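Local coordinates for protein peptidase, M20/M25/M40 family (Staphylococcus aureus, PDB 4EWT) that probably hydrolyses amide bonds of N-acylated amino acid or peptide substrates, as a metal-dependent amidohydrolase of the M20 peptidase family that binds two manganese ions, at residues E7-K12 with L113-T118; K312-A317 with V380-L385. One frame throughout, in Å; residues are numbered along the deposited sequence.

How the interactions relate
Helix 372-386 joins the two contacts. In interaction 1 (7-12 with 113-118) helix 2-11 packs on helix 105-120; in interaction 2 (312-317 with 380-385) helix 304-316 packs on helix 372-386. The contact centres are about 15 Å apart, and the two touch directly: Leu115 CD2 lies 3.6 Å from Val380 CG1, and Leu115 CD1 lies 3.7 Å from Gly381 CA. Leu9 also reaches helix 372-386, at Leu374 and Ala377. Neither contact includes a residue of the two manganese sites, Cys103, His105 and His164 for one and Cys103, Glu139 and His362 for the other. Helix 105-120, however, begins at the metal ligand His105, so interaction 1 sits farther along a helix that starts at the manganese sites.

Interaction 1 (E7-K12 with L113-T118); sequences ETLKSK and LVLAET
Lys12 and Thr118 approach tip to tip, with Lys12 NZ 3.1 Å from Thr118 OG1 and donating a hydrogen bond to it. The lysine CG is anti to its own carbonyl carbon (chi1 -69°), and the extended chain beyond it carries NZ to Glu117 and Thr118. Its aliphatic part crosses Val114 on the way: Lys12 CB lies 3.6 Å from Val114 CG1, and CD is also close to that methyl. At the tip, Lys12 NZ forms a salt bridge with Glu117 OE1 at 2.9 Å, meeting the oxygen on its anti side and 26° out of the carboxylate plane.

Thr118 divides its two branches between polar and apolar partners. OG1 donates to Val114 O at 2.7 Å; this carbonyl also accepts Thr118 N, from the opposite face of its plane. The methyl, anti to the backbone N, turns to Thr8, and Thr118 CG2 lies 3.7 Å from Thr8 CG2 as the side chains slide past each other in opposite directions. Leu9 comes obliquely against the threonine, its CD2 3.6 Å from Thr118 OG1, while its other methyl, CD1, is 4.2 Å from Leu115 CD1. Helix 372-386 touches both leucines, and Met16 of helix 13-25 touches Leu9 and Val114.

The axes of segments 7-11 and 113-118 are inclined at 138°, antiparallel in sense only, with apolar packing bordered by a charged edge. Lys12 has a second salt bridge to Glu121, and Glu117 OE2 pairs with Lys47 and Lys15, so the acid and the lysine belong to a wider charge network. With its proton committed to Val114 O, the buried Thr118 hydroxyl can serve Lys12 as acceptor; this relay fixes the hydroxyl's direction, and the surrounding carboxylates would be expected to favour a protonated Lys12.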
ATOM      1  N   GLU A   7      21.826 -57.857   9.622  1.00 51.31           N
ATOM      2  CA  GLU A   7      21.177 -59.023   9.046  1.00 52.25           C
ATOM      3  C   GLU A   7      19.884 -59.405   9.729  1.00 49.60           C
ATOM      4  O   GLU A   7      18.983 -59.885   9.098  1.00 49.75           O
ATOM      5  CB  GLU A   7      22.112 -60.225   8.873  1.00 55.08           C
ATOM      6  CG  GLU A   7      23.476 -60.054   9.396  1.00 58.44           C
ATOM      7  CD  GLU A   7      24.550 -60.570   8.452  1.00 64.75           C
ATOM      8  OE1 GLU A   7      25.246 -59.729   7.859  1.00 67.28           O
ATOM      9  OE2 GLU A   7      24.714 -61.806   8.302  1.00 66.29           O
ATOM     10  N   THR A   8      19.787 -59.178  11.016  1.00 47.39           N
ATOM     11  CA  THR A   8      18.496 -59.361  11.687  1.00 45.45           C
ATOM     12  C   THR A   8      17.449 -58.407  11.119  1.00 44.27           C
ATOM     13  O   THR A   8      16.307 -58.802  10.883  1.00 43.87           O
ATOM     14  CB  THR A   8      18.569 -59.132  13.208  1.00 43.81           C
ATOM     15  OG1 THR A   8      19.675 -59.852  13.754  1.00 46.50           O
ATOM     16  CG2 THR A   8      17.293 -59.611  13.878  1.00 41.94           C
ATOM     17  N   LEU A   9      17.841 -57.152  10.905  1.00 43.98           N
ATOM     18  CA  LEU A   9      16.927 -56.155  10.364  1.00 43.29           C
ATOM     19  C   LEU A   9      16.546 -56.471   8.923  1.00 45.24           C
ATOM     20  O   LEU A   9      15.365 -56.426   8.564  1.00 45.04           O
ATOM     21  CB  LEU A   9      17.511 -54.743  10.491  1.00 42.71           C
ATOM     22  CG  LEU A   9      17.544 -54.167  11.914  1.00 41.10           C
ATOM     23  CD1 LEU A   9      18.147 -52.784  11.911  1.00 42.22           C
ATOM     24  CD2 LEU A   9      16.153 -54.125  12.551  1.00 39.61           C
ATOM     25  N   LYS A  10      17.521 -56.815   8.113  1.00 47.58           N
ATOM     26  CA  LYS A  10      17.220 -57.225   6.765  1.00 50.17           C
ATOM     27  C   LYS A  10      16.249 -58.371   6.720  1.00 50.44           C
ATOM     28  O   LYS A  10      15.395 -58.389   5.896  1.00 51.46           O
ATOM     29  CB  LYS A  10      18.471 -57.591   6.003  1.00 53.21           C
ATOM     30  CG  LYS A  10      19.384 -56.456   5.813  1.00 53.95           C
ATOM     31  CD  LYS A  10      20.744 -56.892   5.445  1.00 58.18           C
ATOM     32  CE  LYS A  10      21.207 -56.162   4.226  1.00 60.97           C
ATOM     33  NZ  LYS A  10      22.542 -56.516   3.761  1.00 64.98           N
ATOM     34  N   SER A  11      16.383 -59.321   7.626  1.00 49.85           N
ATOM     35  CA  SER A  11      15.513 -60.506   7.661  1.00 50.30           C
ATOM     36  C   SER A  11      14.084 -60.206   8.127  1.00 48.55           C
ATOM     37  O   SER A  11      13.177 -61.020   7.935  1.00 49.21           O
ATOM     38  CB  SER A  11      16.136 -61.620   8.519  1.00 50.63           C
ATOM     39  OG  SER A  11      15.967 -61.366   9.905  1.00 48.12           O
ATOM     40  N   LYS A  12      13.889 -59.038   8.735  1.00 46.37           N
ATOM     41  CA  LYS A  12      12.570 -58.629   9.207  1.00 44.92           C
ATOM     42  C   LYS A  12      11.969 -57.516   8.348  1.00 44.81           C
ATOM     43  O   LYS A  12      10.993 -56.874   8.759  1.00 43.73           O
ATOM     44  CB  LYS A  12      12.645 -58.170  10.666  1.00 42.87           C
ATOM     45  CG  LYS A  12      12.929 -59.268  11.680  1.00 43.54           C
ATOM     46  CD  LYS A  12      13.199 -58.665  13.050  1.00 42.56           C
ATOM     47  CE  LYS A  12      13.514 -59.734  14.080  1.00 43.75           C
ATOM     48  NZ  LYS A  12      13.719 -59.133  15.435  1.00 42.67           N
ATOM     49  N   LEU A 113       8.910 -50.201  15.600  1.00 27.76           N
ATOM     50  CA  LEU A 113       8.432 -51.400  16.293  1.00 27.98           C
ATOM     51  C   LEU A 113       9.369 -52.580  16.046  1.00 27.99           C
ATOM     52  O   LEU A 113       9.736 -53.293  16.985  1.00 28.38           O
ATOM     53  CB  LEU A 113       6.991 -51.760  15.887  1.00 29.12           C
ATOM     54  CG  LEU A 113       5.828 -50.864  16.327  1.00 28.91           C
ATOM     55  CD1 LEU A 113       4.575 -51.319  15.613  1.00 30.45           C
ATOM     56  CD2 LEU A 113       5.606 -50.857  17.844  1.00 28.37           C
ATOM     57  N   VAL A 114       9.776 -52.764  14.796  1.00 27.52           N
ATOM     58  CA  VAL A 114      10.657 -53.872  14.426  1.00 28.21           C
ATOM     59  C   VAL A 114      12.101 -53.655  14.915  1.00 28.01           C
ATOM     60  O   VAL A 114      12.783 -54.607  15.303  1.00 29.40           O
ATOM     61  CB  VAL A 114      10.594 -54.163  12.897  1.00 29.31           C
ATOM     62  CG1 VAL A 114      11.557 -55.281  12.505  1.00 28.80           C
ATOM     63  CG2 VAL A 114       9.173 -54.528  12.489  1.00 28.60           C
ATOM     64  N   LEU A 115      12.558 -52.409  14.918  1.00 27.20           N
ATOM     65  CA  LEU A 115      13.866 -52.104  15.477  1.00 26.95           C
ATOM     66  C   LEU A 115      13.892 -52.345  16.986  1.00 26.71           C
ATOM     67  O   LEU A 115      14.874 -52.861  17.513  1.00 27.32           O
ATOM     68  CB  LEU A 115      14.271 -50.668  15.168  1.00 26.49           C
ATOM     69  CG  LEU A 115      15.546 -50.155  15.860  1.00 26.17           C
ATOM     70  CD1 LEU A 115      16.774 -50.948  15.447  1.00 26.59           C
ATOM     71  CD2 LEU A 115      15.741 -48.679  15.557  1.00 24.89           C
ATOM     72  N   ALA A 116      12.818 -51.955  17.671  1.00 26.36           N
ATOM     73  CA  ALA A 116      12.747 -52.091  19.123  1.00 26.84           C
ATOM     74  C   ALA A 116      12.774 -53.560  19.545  1.00 27.95           C
ATOM     75  O   ALA A 116      13.511 -53.934  20.463  1.00 28.70           O
ATOM     76  CB  ALA A 116      11.514 -51.393  19.665  1.00 26.20           C
ATOM     77  N   GLU A 117      11.979 -54.379  18.858  1.00 28.49           N
ATOM     78  CA  GLU A 117      11.992 -55.836  19.012  1.00 29.86           C
ATOM     79  C   GLU A 117      13.407 -56.378  18.849  1.00 30.10           C
ATOM     80  O   GLU A 117      13.875 -57.192  19.661  1.00 30.27           O
ATOM     81  CB  GLU A 117      11.057 -56.476  17.978  1.00 30.46           C
ATOM     82  CG  GLU A 117      11.167 -58.007  17.880  1.00 34.04           C
ATOM     83  CD  GLU A 117      10.313 -58.584  16.761  1.00 38.46           C
ATOM     84  OE1 GLU A 117      10.830 -59.393  15.965  1.00 41.80           O
ATOM     85  OE2 GLU A 117       9.125 -58.226  16.669  1.00 40.33           O
ATOM     86  N   THR A 118      14.085 -55.901  17.805  1.00 29.90           N
ATOM     87  CA  THR A 118      15.441 -56.342  17.485  1.00 31.01           C
ATOM     88  C   THR A 118      16.452 -55.923  18.552  1.00 30.97           C
ATOM     89  O   THR A 118      17.236 -56.748  19.004  1.00 32.23           O
ATOM     90  CB  THR A 118      15.881 -55.840  16.104  1.00 31.42           C
ATOM     91  OG1 THR A 118      14.910 -56.236  15.129  1.00 32.78           O
ATOM     92  CG2 THR A 118      17.230 -56.423  15.727  1.00 33.26           C
TER

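Interaction 2 (K312-A317 with V380-L385)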
ATOM      1  N   LYS A 312      28.871 -38.937  12.001  1.00 48.74           N
ATOM      2  CA  LYS A 312      30.198 -39.549  12.059  1.00 50.97           C
ATOM      3  C   LYS A 312      30.041 -41.058  12.222  1.00 52.55           C
ATOM      4  O   LYS A 312      30.659 -41.842  11.496  1.00 53.75           O
ATOM      5  CB  LYS A 312      31.025 -38.954  13.211  1.00 51.37           C
ATOM      6  CG  LYS A 312      32.359 -39.660  13.486  1.00 53.73           C
ATOM      7  CD  LYS A 312      33.145 -38.992  14.614  1.00 55.03           C
ATOM      8  CE  LYS A 312      34.524 -39.623  14.764  1.00 58.94           C
ATOM      9  NZ  LYS A 312      35.378 -38.928  15.775  1.00 60.83           N
ATOM     10  N   THR A 313      29.190 -41.447  13.169  1.00 52.62           N
ATOM     11  CA  THR A 313      28.914 -42.849  13.466  1.00 54.01           C
ATOM     12  C   THR A 313      28.373 -43.585  12.238  1.00 54.49           C
ATOM     13  O   THR A 313      28.813 -44.690  11.928  1.00 55.79           O
ATOM     14  CB  THR A 313      27.918 -42.970  14.642  1.00 53.56           C
ATOM     15  OG1 THR A 313      28.438 -42.287  15.791  1.00 53.41           O
ATOM     16  CG2 THR A 313      27.664 -44.411  14.993  1.00 54.54           C
ATOM     17  N   LEU A 314      27.435 -42.960  11.529  1.00 53.55           N
ATOM     18  CA  LEU A 314      26.789 -43.603  10.384  1.00 54.33           C
ATOM     19  C   LEU A 314      27.711 -43.755   9.176  1.00 55.95           C
ATOM     20  O   LEU A 314      27.597 -44.724   8.428  1.00 57.26           O
ATOM     21  CB  LEU A 314      25.508 -42.866   9.988  1.00 52.48           C
ATOM     22  CG  LEU A 314      24.321 -42.933  10.951  1.00 51.51           C
ATOM     23  CD1 LEU A 314      23.246 -41.933  10.535  1.00 50.27           C
ATOM     24  CD2 LEU A 314      23.751 -44.340  11.028  1.00 52.30           C
ATOM     25  N   LYS A 315      28.615 -42.796   8.990  1.00 56.36           N
ATOM     26  CA  LYS A 315      29.573 -42.850   7.888  1.00 57.80           C
ATOM     27  C   LYS A 315      30.649 -43.901   8.154  1.00 60.10           C
ATOM     28  O   LYS A 315      31.126 -44.558   7.229  1.00 61.43           O
ATOM     29  CB  LYS A 315      30.187 -41.467   7.628  1.00 56.93           C
ATOM     30  CG  LYS A 315      29.299 -40.551   6.779  1.00 55.59           C
ATOM     31  CD  LYS A 315      29.945 -39.195   6.491  1.00 54.51           C
ATOM     32  CE  LYS A 315      29.418 -38.097   7.412  1.00 53.04           C
ATOM     33  NZ  LYS A 315      30.135 -36.795   7.248  1.00 51.52           N
ATOM     34  N   GLU A 316      30.995 -44.075   9.428  1.00 61.00           N
ATOM     35  CA  GLU A 316      32.040 -45.012   9.846  1.00 63.29           C
ATOM     36  C   GLU A 316      31.582 -46.466   9.988  1.00 64.78           C
ATOM     37  O   GLU A 316      32.404 -47.358  10.215  1.00 66.36           O
ATOM     38  CB  GLU A 316      32.657 -44.553  11.162  1.00 63.29           C
ATOM     39  CG  GLU A 316      33.671 -43.445  11.015  1.00 63.71           C
ATOM     40  CD  GLU A 316      34.250 -43.014  12.347  1.00 65.04           C
ATOM     41  OE1 GLU A 316      34.077 -43.755  13.342  1.00 66.23           O
ATOM     42  OE2 GLU A 316      34.878 -41.935  12.404  1.00 64.99           O
ATOM     43  N   ALA A 317      30.279 -46.700   9.870  1.00 64.36           N
ATOM     44  CA  ALA A 317      29.729 -48.056   9.959  1.00 65.91           C
ATOM     45  C   ALA A 317      29.698 -48.754   8.600  1.00 67.07           C
ATOM     46  O   ALA A 317      29.618 -49.981   8.535  1.00 68.60           O
ATOM     47  CB  ALA A 317      28.342 -48.024  10.569  1.00 64.71           C
ATOM     48  N   VAL A 380      19.136 -45.912  12.716  1.00 31.47           N
ATOM     49  CA  VAL A 380      18.860 -45.688  14.134  1.00 29.96           C
ATOM     50  C   VAL A 380      19.506 -46.778  14.994  1.00 31.20           C
ATOM     51  O   VAL A 380      20.164 -46.478  15.995  1.00 31.96           O
ATOM     52  CB  VAL A 380      17.331 -45.535  14.406  1.00 28.36           C
ATOM     53  CG1 VAL A 380      17.038 -45.383  15.883  1.00 26.32           C
ATOM     54  CG2 VAL A 380      16.784 -44.326  13.655  1.00 26.97           C
ATOM     55  N   GLY A 381      19.356 -48.038  14.585  1.00 31.20           N
ATOM     56  CA  GLY A 381      19.994 -49.134  15.303  1.00 32.25           C
ATOM     57  C   GLY A 381      21.503 -48.987  15.431  1.00 34.19           C
ATOM     58  O   GLY A 381      22.069 -49.221  16.503  1.00 34.97           O
ATOM     59  N   THR A 382      22.151 -48.613  14.331  1.00 35.50           N
ATOM     60  CA  THR A 382      23.595 -48.381  14.309  1.00 38.28           C
ATOM     61  C   THR A 382      23.993 -47.306  15.322  1.00 38.54           C
ATOM     62  O   THR A 382      24.969 -47.458  16.062  1.00 40.26           O
ATOM     63  CB  THR A 382      24.066 -47.965  12.898  1.00 39.82           C
ATOM     64  OG1 THR A 382      23.795 -49.030  11.974  1.00 40.36           O
ATOM     65  CG2 THR A 382      25.559 -47.639  12.887  1.00 42.25           C
ATOM     66  N   VAL A 383      23.231 -46.218  15.355  1.00 36.97           N
ATOM     67  CA  VAL A 383      23.483 -45.164  16.328  1.00 37.61           C
ATOM     68  C   VAL A 383      23.320 -45.720  17.739  1.00 38.14           C
ATOM     69  O   VAL A 383      24.185 -45.524  18.584  1.00 40.19           O
ATOM     70  CB  VAL A 383      22.587 -43.939  16.090  1.00 35.52           C
ATOM     71  CG1 VAL A 383      22.787 -42.906  17.189  1.00 36.18           C
ATOM     72  CG2 VAL A 383      22.895 -43.334  14.730  1.00 35.66           C
ATOM     73  N   VAL A 384      22.234 -46.451  17.974  1.00 36.87           N
ATOM     74  CA  VAL A 384      21.981 -47.027  19.291  1.00 37.68           C
ATOM     75  C   VAL A 384      23.125 -47.921  19.776  1.00 40.83           C
ATOM     76  O   VAL A 384      23.516 -47.852  20.945  1.00 42.18           O
ATOM     77  CB  VAL A 384      20.650 -47.807  19.325  1.00 36.13           C
ATOM     78  CG1 VAL A 384      20.487 -48.539  20.652  1.00 36.40           C
ATOM     79  CG2 VAL A 384      19.480 -46.863  19.075  1.00 33.75           C
ATOM     80  N   LEU A 385      23.664 -48.748  18.882  1.00 42.17           N
ATOM     81  CA  LEU A 385      24.709 -49.694  19.270  1.00 45.36           C
ATOM     82  C   LEU A 385      26.055 -49.017  19.521  1.00 48.30           C
ATOM     83  O   LEU A 385      26.754 -49.383  20.465  1.00 50.32           O
ATOM     84  CB  LEU A 385      24.846 -50.841  18.262  1.00 45.90           C
ATOM     85  CG  LEU A 385      23.726 -51.884  18.140  1.00 44.25           C
ATOM     86  CD1 LEU A 385      24.210 -52.998  17.237  1.00 45.55           C
ATOM     87  CD2 LEU A 385      23.282 -52.460  19.485  1.00 44.07           C
TER
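Leu314 and Val383 form the main apolar pair, their side chains crossing so that Leu314 CD2 lies 3.9 Å from Val383 CG2. The same leucine methyl approaches Thr382 CB at 4.1 Å, and so spans two consecutive residues of helix 372-386. Leu314 CG, placed anti to the carbonyl carbon (chi1 -69°), also lies against the valine, 4.1 Å from Val383 CG2.

Methyl packing continues at Ala317, whose CB lies 3.6 Å from Thr382 CG2, the closest approach between the segments. Thr382 CG2, anti to its backbone N, thus faces both Ala317 and Leu314. Thr313 adds a looser contact, its CG2 4.2 Å from Thr382 O.

The polar groups turn back on their own helices: Thr382 OG1 bonds to the carbonyl of Glu378, and Thr313 OG1 to that of Tyr309. Each threonine therefore offers its methyl to the other helix while its hydroxyl is satisfied.

The axes of segments 312-316 and 380-385 approach to 9.5 Å at 107°. Helix 372-386 packs on strand 72-78 and helix 105-120 through Val380 and Val384 and meets helix 304-316 through Thr382 and Val383, as part of the helical packing on the sheet of the alpha/beta catalytic domain of M20-family enzymes.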